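Local coordinates for LysR family transcriptional regulator (Vibrio vulnificus, PDB 5X0O), which probably acts as a sequence-specific DNA-binding transcription regulator, of which this is the regulatory domain, at the interface of chains A and B. Coordinates in Å, arbitrary orientation; residue numbers count along the deposited sequence, not the author numbering. Chains: chain A/B, LysR family transcriptional regulator.

The interface of chains A and B. Residues chain A 30, 36-40; chain B 130-132.
A parallel beta-strand pairing joins A:Ile38 to B:Phe131 and A:Glu39 to B:Gln132, extending a sheet across the boundary between two copies of the regulatory domain. Because the interface is two-fold symmetric, the pairing occurs twice and probably helps hold the dimer together, as is common for LysR regulators. The register is fixed by backbone hydrogen bonds. A:Ile38 N donates a hydrogen bond to B:Arg130 O (3.0 Å). B:Gln132 N donates in turn to A:Ile38 O (2.9 Å), and A:Leu40 N to B:Gln132 O (2.7 Å). On one side of this ladder lies the ring of B:Phe131. Its CG is anti to the backbone N (chi1 -176°), a turn that carries the ring toward A:Ile38, A:Leu40 and A:Met30. The methyls A:Ile38 CG2 and A:Leu40 CD2 meet the ring edge in its plane, the latter 3.5 Å from B:Phe131 CZ. A:Met30 crosses B:Phe131 at about a right angle; its SD lies 3.6 Å from B:Phe131 CB, and a bend at chi3 (-75°) sets CE over one face near the rim. Just before this strand, B:Arg130 runs extended from CG to NE, and its guanidinium nitrogen NH2 donates a hydrogen bond to A:Met30 O (2.8 Å), the donor sitting above the carbonyl plane, 48° out of it. On the opposite side of the ladder, B:Gln132 runs alongside the poorly ordered A:Glu39, pointing the same way, with apolar contact between B:Gln132 CB and A:Glu39 CG (3.8 Å). In the fold, strand 38-43 and helix 23-32 of chain A together receive the short strand 131-133 of chain B, which precedes helix 136-144.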
loop_
_atom_site.group_PDB
_atom_site.type_symbol
_atom_site.label_atom_id
_atom_site.label_comp_id
_atom_site.label_asym_id
_atom_site.label_seq_id
_atom_site.Cartn_x
_atom_site.Cartn_y
_atom_site.Cartn_z
ATOM N N MET A 30 13.395 -10.853 -11.323
ATOM C CA MET A 30 14.467 -9.869 -11.392
ATOM C C MET A 30 15.773 -10.433 -10.859
ATOM O O MET A 30 16.850 -10.093 -11.359
ATOM C CB MET A 30 14.078 -8.618 -10.612
ATOM C CG MET A 30 12.992 -7.808 -11.274
ATOM S SD MET A 30 12.751 -6.243 -10.430
ATOM C CE MET A 30 11.887 -6.799 -8.966
ATOM N N ILE A 36 17.246 -7.316 -17.051
ATOM C CA ILE A 36 15.904 -6.896 -17.434
ATOM C C ILE A 36 15.398 -5.855 -16.444
ATOM O O ILE A 36 15.552 -6.003 -15.226
ATOM C CB ILE A 36 14.960 -8.111 -17.510
ATOM C CG1 ILE A 36 15.507 -9.137 -18.507
ATOM C CG2 ILE A 36 13.555 -7.681 -17.898
ATOM C CD1 ILE A 36 14.520 -10.227 -18.879
ATOM N N ASN A 37 14.800 -4.789 -16.970
ATOM C CA ASN A 37 14.197 -3.743 -16.157
ATOM C C ASN A 37 12.684 -3.895 -16.173
ATOM O O ASN A 37 12.092 -4.231 -17.203
ATOM C CB ASN A 37 14.585 -2.351 -16.660
ATOM C CG ASN A 37 16.076 -2.201 -16.869
ATOM O OD1 ASN A 37 16.844 -2.112 -15.910
ATOM N ND2 ASN A 37 16.495 -2.174 -18.128
ATOM N N ILE A 38 12.061 -3.640 -15.027
ATOM C CA ILE A 38 10.625 -3.807 -14.850
ATOM C C ILE A 38 10.029 -2.473 -14.425
ATOM O O ILE A 38 10.569 -1.801 -13.538
ATOM C CB ILE A 38 10.312 -4.907 -13.819
ATOM C CG1 ILE A 38 10.498 -6.286 -14.452
ATOM C CG2 ILE A 38 8.901 -4.744 -13.260
ATOM C CD1 ILE A 38 10.108 -7.432 -13.546
ATOM N N GLU A 39 8.929 -2.085 -15.068
ATOM C CA GLU A 39 8.150 -0.914 -14.677
ATOM C C GLU A 39 6.767 -1.401 -14.261
ATOM O O GLU A 39 6.011 -1.922 -15.088
ATOM C CB GLU A 39 8.072 0.106 -15.812
ATOM C CG GLU A 39 8.448 1.523 -15.379
ATOM C CD GLU A 39 8.993 2.377 -16.518
ATOM O OE1 GLU A 39 10.206 2.283 -16.820
ATOM O OE2 GLU A 39 8.205 3.145 -17.113
ATOM N N LEU A 40 6.443 -1.237 -12.982
ATOM C CA LEU A 40 5.234 -1.794 -12.394
ATOM C C LEU A 40 4.289 -0.677 -11.969
ATOM O O LEU A 40 4.722 0.340 -11.418
ATOM C CB LEU A 40 5.580 -2.676 -11.193
ATOM C CG LEU A 40 4.441 -3.096 -10.266
ATOM C CD1 LEU A 40 3.420 -3.925 -11.021
ATOM C CD2 LEU A 40 4.981 -3.865 -9.071
ATOM N N ARG B 130 16.454 -0.600 -12.110
ATOM C CA ARG B 130 16.174 -2.003 -12.389
ATOM C C ARG B 130 14.699 -2.301 -12.157
ATOM O O ARG B 130 14.064 -3.010 -12.946
ATOM C CB ARG B 130 17.062 -2.899 -11.522
ATOM C CG ARG B 130 16.770 -4.388 -11.645
ATOM C CD ARG B 130 17.081 -5.125 -10.352
ATOM N NE ARG B 130 17.472 -6.513 -10.591
ATOM C CZ ARG B 130 18.557 -7.079 -10.075
ATOM N NH1 ARG B 130 19.363 -6.375 -9.292
ATOM N NH2 ARG B 130 18.841 -8.348 -10.342
ATOM N N PHE B 131 14.130 -1.730 -11.097
ATOM C CA PHE B 131 12.719 -1.858 -10.763
ATOM C C PHE B 131 12.157 -0.465 -10.519
ATOM O O PHE B 131 12.709 0.297 -9.718
ATOM C CB PHE B 131 12.528 -2.750 -9.520
ATOM C CG PHE B 131 11.088 -3.008 -9.162
ATOM C CD1 PHE B 131 10.644 -2.843 -7.859
ATOM C CD2 PHE B 131 10.180 -3.409 -10.126
ATOM C CE1 PHE B 131 9.314 -3.084 -7.524
ATOM C CE2 PHE B 131 8.853 -3.648 -9.801
ATOM C CZ PHE B 131 8.419 -3.486 -8.498
ATOM N N GLN B 132 11.072 -0.132 -11.210
ATOM C CA GLN B 132 10.371 1.127 -11.007
ATOM C C GLN B 132 8.897 0.842 -10.771
ATOM O O GLN B 132 8.309 -0.017 -11.434
ATOM C CB GLN B 132 10.543 2.069 -12.203
ATOM C CG GLN B 132 11.964 2.575 -12.387
ATOM C CD GLN B 132 12.047 3.777 -13.308
ATOM O OE1 GLN B 132 13.127 4.328 -13.524
ATOM N NE2 GLN B 132 10.909 4.187 -13.860
#